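Local coordinates for protein amidase, hydantoinase/carbamoylase family (Paraburkholderia phymatum, PDB 6C0D) that probably hydrolyses N-carbamoyl-L-amino acids as a homodimeric, metal-dependent amidase of the peptidase M20 family, at residues L84-H89 with A191-H196; Q223-G228 with R323-A328. One frame throughout, in Å; residues are numbered along the deposited sequence. Where two conformers were deposited one is given.

Contact 1 (L84-H89 with A191-H196); sequences LVIGSH and AYLEPH. With ZN (zinc ion), chain B.
The zinc ion is gripped by NE2 of H89 and NE2 of H196, each 2.1 Å from the metal, and by D100 and two waters. H89 and H196 bring two neighbouring parallel strands of the catalytic domain, 83-88 and 189-198, to the metal site, as in other M20 family hydrolases. The two imidazoles meet rim to rim, their planes 34° apart, with neither lying over the other's face. CG of H89 is wedged between its own backbone N and carbonyl carbon (chi1 59°), while ND1 is hydrogen-bonded to the backbone O of D91, which helps fix the ring's rotation.

One residue before H89, S88 OG donates to E194 OE2 at 2.8 Å, reaching it from above the carboxylate plane. The other oxygen, E194 OE1, takes the hydroxyl of Y192, also from above, so this buried carboxylate is held at both oxygens; Y192 OH has W131 as a further partner. Toward the N-terminal ends of the segments the strands pair through a nearly straight bond from V85 N to A191 O, then L193 N to V85 O and a longer one from G87 N to L193 O. V85 CG1 meets the edge of the Y192 ring, and on the reverse side I86 CG2 packs 4.0 Å from P195 CD. One water donates to both S88 OG and P195 O, the latter at 2.6 Å.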
# COMPACT_ATOMS: atom_id res chain seq x y z
N LEU A 84 33.73 -9.23 -34.84
CA LEU A 84 32.46 -9.45 -34.18
C LEU A 84 32.70 -9.45 -32.67
O LEU A 84 33.57 -10.18 -32.19
CB LEU A 84 31.86 -10.78 -34.63
CG LEU A 84 30.69 -11.34 -33.80
CD1 LEU A 84 29.49 -10.42 -33.97
CD2 LEU A 84 30.37 -12.74 -34.31
N VAL A 85 31.94 -8.65 -31.93
CA VAL A 85 32.02 -8.61 -30.47
C VAL A 85 30.89 -9.46 -29.90
O VAL A 85 29.73 -9.28 -30.30
CB VAL A 85 31.92 -7.16 -29.95
CG1 VAL A 85 32.07 -7.11 -28.41
CG2 VAL A 85 32.95 -6.24 -30.63
N ILE A 86 31.20 -10.39 -29.00
CA ILE A 86 30.18 -11.22 -28.37
C ILE A 86 30.32 -11.04 -26.87
O ILE A 86 31.42 -11.17 -26.33
CB ILE A 86 30.32 -12.71 -28.73
CG1 ILE A 86 30.50 -12.88 -30.24
CG2 ILE A 86 29.11 -13.50 -28.18
CD1 ILE A 86 30.79 -14.32 -30.66
N GLY A 87 29.21 -10.77 -26.19
CA GLY A 87 29.35 -10.65 -24.75
C GLY A 87 28.03 -10.45 -24.05
O GLY A 87 26.96 -10.63 -24.62
N SER A 88 28.15 -10.09 -22.77
CA SER A 88 27.01 -9.77 -21.92
C SER A 88 27.59 -9.14 -20.67
O SER A 88 28.57 -8.40 -20.76
CB SER A 88 26.17 -11.01 -21.61
OG SER A 88 24.94 -10.64 -21.01
N HIS A 89 27.01 -9.43 -19.49
CA HIS A 89 27.53 -8.91 -18.23
C HIS A 89 27.74 -10.07 -17.26
O HIS A 89 27.10 -11.11 -17.38
CB HIS A 89 26.56 -7.89 -17.61
CG HIS A 89 25.21 -8.46 -17.32
ND1 HIS A 89 24.81 -8.86 -16.07
CD2 HIS A 89 24.16 -8.72 -18.15
CE1 HIS A 89 23.57 -9.33 -16.12
NE2 HIS A 89 23.16 -9.26 -17.38
N ALA A 191 29.93 -5.60 -35.57
CA ALA A 191 28.70 -6.28 -35.16
C ALA A 191 28.84 -6.72 -33.72
O ALA A 191 29.95 -6.97 -33.25
CB ALA A 191 28.40 -7.49 -36.04
N TYR A 192 27.70 -6.80 -33.02
CA TYR A 192 27.66 -7.23 -31.62
C TYR A 192 26.58 -8.29 -31.46
O TYR A 192 25.46 -8.10 -31.94
CB TYR A 192 27.38 -6.03 -30.70
CG TYR A 192 27.15 -6.39 -29.24
CD1 TYR A 192 25.90 -6.27 -28.65
CD2 TYR A 192 28.20 -6.84 -28.45
CE1 TYR A 192 25.70 -6.60 -27.30
CE2 TYR A 192 28.02 -7.20 -27.12
CZ TYR A 192 26.76 -7.06 -26.56
OH TYR A 192 26.58 -7.37 -25.23
N LEU A 193 26.91 -9.40 -30.79
CA LEU A 193 25.93 -10.46 -30.49
C LEU A 193 25.87 -10.66 -28.98
O LEU A 193 26.90 -10.91 -28.35
CB LEU A 193 26.35 -11.76 -31.19
CG LEU A 193 25.72 -13.09 -30.70
CD1 LEU A 193 24.20 -13.10 -30.82
CD2 LEU A 193 26.35 -14.27 -31.45
N GLU A 194 24.67 -10.56 -28.40
CA GLU A 194 24.50 -10.84 -26.96
C GLU A 194 23.54 -12.00 -26.74
O GLU A 194 22.31 -11.83 -26.80
CB GLU A 194 23.98 -9.60 -26.21
CG GLU A 194 23.85 -9.90 -24.70
CD GLU A 194 23.77 -8.66 -23.83
OE1 GLU A 194 23.88 -7.53 -24.36
OE2 GLU A 194 23.61 -8.83 -22.60
N PRO A 195 24.04 -13.20 -26.44
CA PRO A 195 23.14 -14.28 -26.00
C PRO A 195 22.68 -13.99 -24.58
O PRO A 195 23.42 -13.43 -23.77
CB PRO A 195 24.02 -15.54 -26.04
CG PRO A 195 25.32 -15.11 -26.80
CD PRO A 195 25.45 -13.64 -26.46
N HIS A 196 21.45 -14.40 -24.26
CA HIS A 196 20.92 -14.16 -22.91
C HIS A 196 19.83 -15.17 -22.61
O HIS A 196 19.13 -15.63 -23.52
CB HIS A 196 20.38 -12.72 -22.82
CG HIS A 196 20.33 -12.15 -21.43
ND1 HIS A 196 19.37 -12.51 -20.51
CD2 HIS A 196 21.11 -11.22 -20.82
CE1 HIS A 196 19.56 -11.84 -19.39
NE2 HIS A 196 20.61 -11.06 -19.54
ZN ZN B . 21.24 -9.74 -17.97
O HOH W 1 23.84 -13.30 -21.17
O HOH W 2 19.75 -8.70 -16.91
O HOH W 3 21.16 -8.20 -19.61

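Contact 2 (Q223-G228 with R323-A328)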
# COMPACT_ATOMS: atom_id res chain seq x y z
N GLN A 223 3.81 7.85 -11.93
CA GLN A 223 2.99 7.84 -10.73
C GLN A 223 1.69 8.55 -11.04
O GLN A 223 1.68 9.57 -11.73
CB GLN A 223 3.66 8.54 -9.55
CG GLN A 223 4.82 7.84 -8.92
CD GLN A 223 5.26 8.54 -7.65
OE1 GLN A 223 4.55 9.41 -7.14
NE2 GLN A 223 6.43 8.18 -7.14
N LEU A 224 0.60 8.02 -10.53
CA LEU A 224 -0.69 8.66 -10.67
C LEU A 224 -1.25 8.89 -9.28
O LEU A 224 -1.48 7.92 -8.54
CB LEU A 224 -1.63 7.80 -11.52
CG LEU A 224 -2.98 8.41 -11.83
CD1 LEU A 224 -2.85 9.71 -12.62
CD2 LEU A 224 -3.71 7.38 -12.62
N ARG A 225 -1.42 10.16 -8.91
CA ARG A 225 -1.90 10.56 -7.60
C ARG A 225 -3.36 10.95 -7.67
O ARG A 225 -3.80 11.55 -8.65
CB ARG A 225 -1.11 11.75 -7.06
CG ARG A 225 0.35 11.48 -6.74
CD ARG A 225 1.01 12.75 -6.19
NE ARG A 225 2.43 12.56 -5.90
CZ ARG A 225 3.32 13.54 -5.84
NH1 ARG A 225 2.95 14.79 -6.06
NH2 ARG A 225 4.60 13.27 -5.57
N PHE A 226 -4.11 10.64 -6.61
CA PHE A 226 -5.52 10.98 -6.48
C PHE A 226 -5.68 11.78 -5.20
O PHE A 226 -5.21 11.36 -4.14
CB PHE A 226 -6.38 9.71 -6.47
CG PHE A 226 -6.30 8.97 -7.76
CD1 PHE A 226 -5.25 8.09 -8.00
CD2 PHE A 226 -7.21 9.23 -8.77
CE1 PHE A 226 -5.14 7.42 -9.22
CE2 PHE A 226 -7.11 8.57 -10.00
CZ PHE A 226 -6.06 7.67 -10.22
N ILE A 227 -6.31 12.95 -5.31
CA ILE A 227 -6.44 13.85 -4.18
C ILE A 227 -7.92 14.01 -3.91
O ILE A 227 -8.64 14.65 -4.69
CB ILE A 227 -5.78 15.21 -4.44
CG1 ILE A 227 -4.27 15.06 -4.71
CG2 ILE A 227 -5.99 16.11 -3.23
CD1 ILE A 227 -3.92 14.78 -6.16
N GLY A 228 -8.37 13.43 -2.80
CA GLY A 228 -9.74 13.55 -2.38
C GLY A 228 -9.81 14.19 -1.00
O GLY A 228 -9.17 15.22 -0.76
N ARG A 323 -9.44 14.66 -7.63
CA ARG A 323 -8.55 15.11 -8.69
C ARG A 323 -7.46 14.07 -8.96
O ARG A 323 -6.92 13.48 -8.03
CB ARG A 323 -7.90 16.44 -8.33
CG ARG A 323 -6.92 16.95 -9.40
CD ARG A 323 -6.47 18.38 -9.08
NE ARG A 323 -5.93 18.50 -7.73
CZ ARG A 323 -4.65 18.36 -7.42
NH1 ARG A 323 -3.76 18.09 -8.37
NH2 ARG A 323 -4.24 18.49 -6.17
N ALA A 324 -7.12 13.88 -10.24
CA ALA A 324 -6.05 12.99 -10.66
C ALA A 324 -4.84 13.80 -11.14
O ALA A 324 -4.99 14.86 -11.76
CB ALA A 324 -6.50 12.05 -11.79
N GLU A 325 -3.64 13.29 -10.87
CA GLU A 325 -2.42 14.03 -11.17
C GLU A 325 -1.37 13.05 -11.67
O GLU A 325 -0.98 12.13 -10.95
CB GLU A 325 -1.93 14.77 -9.93
CG GLU A 325 -0.66 15.55 -10.16
CD GLU A 325 -0.15 16.16 -8.87
OE1 GLU A 325 1.07 16.40 -8.76
OE2 GLU A 325 -0.99 16.38 -7.96
N LEU A 326 -0.91 13.25 -12.90
CA LEU A 326 0.02 12.32 -13.55
C LEU A 326 1.44 12.86 -13.45
O LEU A 326 1.68 14.02 -13.80
CB LEU A 326 -0.37 12.12 -15.01
CG LEU A 326 0.41 11.10 -15.84
CD1 LEU A 326 0.11 9.70 -15.38
CD2 LEU A 326 0.07 11.29 -17.31
N ILE A 327 2.37 12.02 -13.01
CA ILE A 327 3.77 12.42 -12.84
C ILE A 327 4.65 11.46 -13.63
O ILE A 327 4.68 10.26 -13.34
CB ILE A 327 4.19 12.43 -11.36
CG1 ILE A 327 3.23 13.33 -10.57
CG2 ILE A 327 5.61 12.92 -11.23
CD1 ILE A 327 3.20 13.00 -9.12
N ALA A 328 5.37 11.99 -14.61
CA ALA A 328 6.29 11.14 -15.37
C ALA A 328 7.51 10.83 -14.52
O ALA A 328 8.01 11.68 -13.79
CB ALA A 328 6.71 11.83 -16.67
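Six backbone hydrogen bonds join Q223-I227 to R323-I327 as a regular antiparallel ladder, two each at the pairs Q223-I327, R225-E325 and I227-R323. The straightest runs from R225 N to E325 O, 2.9 Å at 174°, whereas the return bond from E325 N to R225 O bends to 138°. Charged side chains add a network over the face that carries Q223, R225 and I227, though both arginines have two conformers and what follows holds for one of each. R323 NH1 donates to E325 OE2 at 3.3 Å, coming from above the carboxylate plane, and R225 NH1 makes a long salt bridge of 3.7 Å to E325 OE1. One carboxylate thus stands between two arginines, which may modestly stabilise its negative charge.

Each guanidinium also has an isoleucine methyl over one face. I327 CD1 lies over the centre of the R225 group, 3.3 Å from CZ; the R225 chain is extended from CG to NE. I227 CD1 sits nearer the rim of the R323 group, 3.7 Å from NH2. The R323 chain bends at chi3 (54°), which sets NE.

The other face is apolar. F226 CE2 comes within 4.0 Å of A324 CB, and in one of its two conformers L224 touches L326, CD1 to CD1. Helices 299-317 and 244-262 cover this side, with F251 meeting the F226 ring. The strand pair is therefore two-faced: hydrocarbon turned to the helices, and on the other side arginines that pair loosely with E325 while isoleucine methyls lie over their flat groups.

After two helices and several short strands, the chain reaches strand 83-88, passes through about a hundred residues, about a third of them helical, and returns in strand 189-198 to close contact 1 within the zinc-bearing part of the fold. It then enters the long strand 210-227, whose far end opens contact 2. Helix 244-262, strands 268-277 and 283-296 and helix 299-317 follow before strand 323-328 closes that second loop. The two loops come in series, neither enclosing nor crossing the other. Their centres lie about 41 Å apart on opposite sides of the chain's centre: contact 1 joins two strands beside the zinc, contact 2 two strands of an outlying sheet with helices over one face.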